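Local coordinates for mariner Mos1 transposase (Drosophila mauritiana, PDB 4MDB), which cuts the Mos1 transposon out of DNA and inserts it elsewhere by a metal-dependent cut-and-paste mechanism, its catalytic domain being the part described here, at residues V75-S80 / Y165-S170. The protein carries 1 engineered substitution. Sequence-based numbering, arbitrary orientation.
Sequences VWWDQS and YHLFAS
His166 meets the benzo end of the Trp77 indole, its CD2 lying 4.2 Å from Trp77 CH2 where the two side chains cross at about a right angle. ND1 of His166 is hydrogen-bonded to Lys208 NZ. One residue on, Leu167 slides past the indole in the opposite direction, with CD2 over one face in a CH-pi contact 4.0 Å from the centroid of the five-membered ring, 26° off the normal; Leu167 CB rests 4.0 Å from Trp77 CZ2. Trp77 NE1 is hydrogen-bonded to OG of Ser163, two residues before segment 165-170 on the same helix. In this RNase H-like catalytic domain the contact packs helix 162-175 against strand 69-78, whose neighbour, strand 32-42, carries the metal ligand Asp36. Leu167 CD2 also reaches Val75 CG1, 4.0 Å away, and the same valine methyl touches Phe168. In Phe168 CG is anti to the carbonyl carbon (chi1 -69°); CE1 and CZ of the ring each lie 3.7 Å from Val75 CG1. Measured between nearest atoms, the Phe168 side chain is also about 4 Å from a bound magnesium ion and from the side chains of Asp36 and Asp164, which together ligate a magnesium ion.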
ATOM      1  N   VAL A  75       5.988   2.090   2.972  1.00 12.99           N
ATOM      2  CA  VAL A  75       6.475   0.902   2.265  1.00 12.48           C
ATOM      3  C   VAL A  75       5.615   0.643   1.047  1.00 13.27           C
ATOM      4  O   VAL A  75       4.400   0.822   1.068  1.00 12.88           O
ATOM      5  CB  VAL A  75       6.483  -0.333   3.234  1.00 12.90           C
ATOM      6  CG1 VAL A  75       5.099  -0.556   3.854  1.00 14.06           C
ATOM      7  CG2 VAL A  75       6.855  -1.618   2.557  1.00 13.10           C
ATOM      8  N   TRP A  76       6.255   0.063   0.054  1.00 12.27           N
ATOM      9  CA  TRP A  76       5.632  -0.296  -1.230  1.00 11.97           C
ATOM     10  C   TRP A  76       6.031  -1.711  -1.603  1.00 12.03           C
ATOM     11  O   TRP A  76       7.164  -2.087  -1.422  1.00 13.34           O
ATOM     12  CB  TRP A  76       5.966   0.665  -2.364  1.00 10.84           C
ATOM     13  CG  TRP A  76       5.579   2.060  -2.104  1.00 11.52           C
ATOM     14  CD1 TRP A  76       4.395   2.655  -2.453  1.00 12.31           C
ATOM     15  CD2 TRP A  76       6.283   3.038  -1.316  1.00 12.24           C
ATOM     16  NE1 TRP A  76       4.339   3.952  -1.988  1.00 12.98           N
ATOM     17  CE2 TRP A  76       5.514   4.207  -1.322  1.00 12.22           C
ATOM     18  CE3 TRP A  76       7.555   3.057  -0.686  1.00 13.37           C
ATOM     19  CZ2 TRP A  76       5.913   5.366  -0.640  1.00 14.09           C
ATOM     20  CZ3 TRP A  76       7.936   4.202   0.004  1.00 13.57           C
ATOM     21  CH2 TRP A  76       7.118   5.323  -0.000  1.00 14.21           C
ATOM     22  N   TRP A  77       5.074  -2.458  -2.152  1.00 10.66           N
ATOM     23  CA  TRP A  77       5.234  -3.886  -2.376  1.00 10.53           C
ATOM     24  C   TRP A  77       4.326  -4.413  -3.442  1.00 11.06           C
ATOM     25  O   TRP A  77       3.391  -3.731  -3.846  1.00 11.66           O
ATOM     26  CB  TRP A  77       5.079  -4.658  -1.098  1.00 10.12           C
ATOM     27  CG  TRP A  77       3.707  -4.528  -0.428  1.00 10.49           C
ATOM     28  CD1 TRP A  77       3.243  -3.440   0.228  1.00 11.10           C
ATOM     29  CD2 TRP A  77       2.664  -5.514  -0.367  1.00 10.69           C
ATOM     30  NE1 TRP A  77       1.980  -3.691   0.724  1.00 10.29           N
ATOM     31  CE2 TRP A  77       1.608  -4.960   0.401  1.00 10.93           C
ATOM     32  CE3 TRP A  77       2.532  -6.813  -0.825  1.00 10.93           C
ATOM     33  CZ2 TRP A  77       0.414  -5.678   0.650  1.00 12.10           C
ATOM     34  CZ3 TRP A  77       1.409  -7.533  -0.536  1.00 11.51           C
ATOM     35  CH2 TRP A  77       0.343  -6.968   0.198  1.00 11.60           C
ATOM     36  N   ASP A  78       4.617  -5.615  -3.935  1.00 11.93           N
ATOM     37  CA  ASP A  78       3.785  -6.295  -4.884  1.00 12.53           C
ATOM     38  C   ASP A  78       3.747  -7.782  -4.572  1.00 11.38           C
ATOM     39  O   ASP A  78       4.129  -8.198  -3.485  1.00 10.85           O
ATOM     40  CB  ASP A  78       4.224  -5.939  -6.305  1.00 12.33           C
ATOM     41  CG  ASP A  78       5.585  -6.620  -6.696  1.00 13.91           C
ATOM     42  OD1 ASP A  78       6.133  -7.350  -5.870  1.00 14.42           O
ATOM     43  OD2 ASP A  78       5.954  -6.547  -7.891  1.00 15.98           O
ATOM     44  N   GLN A  79       3.238  -8.592  -5.496  1.00 11.25           N
ATOM     45  CA  GLN A  79       2.984  -9.970  -5.190  1.00 12.87           C
ATOM     46  C   GLN A  79       4.298 -10.731  -5.043  1.00 12.03           C
ATOM     47  O   GLN A  79       4.236 -11.880  -4.581  1.00 13.02           O
ATOM     48  CB  GLN A  79       2.139 -10.619  -6.300  1.00 13.61           C
ATOM     49  CG  GLN A  79       2.828 -10.629  -7.614  1.00 14.47           C
ATOM     50  CD  GLN A  79       2.082 -11.475  -8.613  1.00 16.20           C
ATOM     51  OE1 GLN A  79       0.901 -11.255  -8.839  1.00 17.50           O
ATOM     52  NE2 GLN A  79       2.770 -12.419  -9.233  1.00 17.51           N
ATOM     53  N   SER A  80       5.434 -10.114  -5.353  1.00 13.25           N
ATOM     54  CA  SER A  80       6.756 -10.752  -5.277  1.00 14.30           C
ATOM     55  C   SER A  80       7.522 -10.373  -4.025  1.00 16.84           C
ATOM     56  O   SER A  80       8.575 -10.940  -3.769  1.00 20.00           O
ATOM     57  CB  SER A  80       7.567 -10.420  -6.506  1.00 16.38           C
ATOM     58  OG  SER A  80       6.895 -10.973  -7.653  1.00 18.45           O
ATOM     59  N   TYR A 165      -4.997  -4.595   5.274  1.00 13.90           N
ATOM     60  CA  TYR A 165      -5.601  -5.871   5.688  1.00 12.87           C
ATOM     61  C   TYR A 165      -4.707  -7.086   5.678  1.00 14.81           C
ATOM     62  O   TYR A 165      -5.006  -8.071   6.368  1.00 15.40           O
ATOM     63  CB  TYR A 165      -6.829  -6.169   4.824  1.00 12.92           C
ATOM     64  CG  TYR A 165      -6.588  -6.530   3.340  1.00 12.84           C
ATOM     65  CD1 TYR A 165      -6.030  -7.739   2.965  1.00 13.09           C
ATOM     66  CD2 TYR A 165      -6.947  -5.659   2.319  1.00 12.17           C
ATOM     67  CE1 TYR A 165      -5.808  -8.066   1.653  1.00 13.25           C
ATOM     68  CE2 TYR A 165      -6.769  -5.988   1.004  1.00 13.04           C
ATOM     69  CZ  TYR A 165      -6.182  -7.187   0.639  1.00 13.38           C
ATOM     70  OH  TYR A 165      -5.955  -7.607  -0.675  1.00 13.41           O
ATOM     71  N   HIS A 166      -3.571  -7.001   4.986  1.00 13.54           N
ATOM     72  CA  HIS A 166      -2.605  -8.051   4.913  1.00 14.32           C
ATOM     73  C   HIS A 166      -1.272  -7.726   5.561  1.00 13.51           C
ATOM     74  O   HIS A 166      -0.902  -8.355   6.530  1.00 13.54           O
ATOM     75  CB  HIS A 166      -2.430  -8.503   3.468  1.00 14.89           C
ATOM     76  CG  HIS A 166      -1.687  -9.765   3.323  1.00 15.52           C
ATOM     77  ND1 HIS A 166      -2.241 -10.989   3.578  1.00 18.09           N
ATOM     78  CD2 HIS A 166      -0.389 -10.002   2.972  1.00 16.34           C
ATOM     79  CE1 HIS A 166      -1.354 -11.940   3.346  1.00 18.86           C
ATOM     80  NE2 HIS A 166      -0.209 -11.369   3.032  1.00 17.72           N
ATOM     81  N   LEU A 167      -0.529  -6.777   5.025  1.00 12.90           N
ATOM     82  CA  LEU A 167       0.857  -6.567   5.414  1.00 13.26           C
ATOM     83  C   LEU A 167       0.968  -6.056   6.839  1.00 13.93           C
ATOM     84  O   LEU A 167       1.652  -6.696   7.688  1.00 14.58           O
ATOM     85  CB  LEU A 167       1.540  -5.599   4.438  1.00 13.82           C
ATOM     86  CG  LEU A 167       3.023  -5.368   4.788  1.00 14.93           C
ATOM     87  CD1 LEU A 167       3.799  -6.611   4.465  1.00 16.88           C
ATOM     88  CD2 LEU A 167       3.584  -4.231   3.972  1.00 15.59           C
ATOM     89  N   PHE A 168       0.317  -4.954   7.129  1.00 13.25           N
ATOM     90  CA  PHE A 168       0.390  -4.308   8.481  1.00 12.79           C
ATOM     91  C   PHE A 168      -0.429  -5.112   9.497  1.00 14.77           C
ATOM     92  O   PHE A 168      -0.081  -5.102  10.665  1.00 17.12           O
ATOM     93  CB  PHE A 168      -0.115  -2.915   8.435  1.00 12.89           C
ATOM     94  CG  PHE A 168       0.762  -1.933   7.669  1.00 12.00           C
ATOM     95  CD1 PHE A 168       2.170  -2.156   7.443  1.00 14.70           C
ATOM     96  CD2 PHE A 168       0.207  -0.825   7.145  1.00 13.60           C
ATOM     97  CE1 PHE A 168       2.899  -1.243   6.754  1.00 14.92           C
ATOM     98  CE2 PHE A 168       0.933   0.087   6.428  1.00 12.58           C
ATOM     99  CZ  PHE A 168       2.330  -0.115   6.244  1.00 13.74           C
ATOM    100  N   ALA A 169      -1.455  -5.837   9.087  1.00 14.35           N
ATOM    101  CA  ALA A 169      -2.225  -6.766   9.947  1.00 15.43           C
ATOM    102  C   ALA A 169      -1.270  -7.816  10.535  1.00 16.65           C
ATOM    103  O   ALA A 169      -1.154  -7.970  11.756  1.00 19.74           O
ATOM    104  CB  ALA A 169      -3.333  -7.431   9.160  1.00 16.09           C
ATOM    105  N   SER A 170      -0.478  -8.439   9.682  1.00 15.92           N
ATOM    106  CA  SER A 170       0.552  -9.439  10.107  1.00 17.23           C
ATOM    107  C   SER A 170       1.635  -8.764  10.924  1.00 19.15           C
ATOM    108  O   SER A 170       2.043  -9.283  11.978  1.00 21.50           O
ATOM    109  CB  SER A 170       1.216 -10.044   8.882  1.00 18.67           C
ATOM    110  OG  SER A 170       2.039 -11.120   9.256  1.00 21.98           O
TER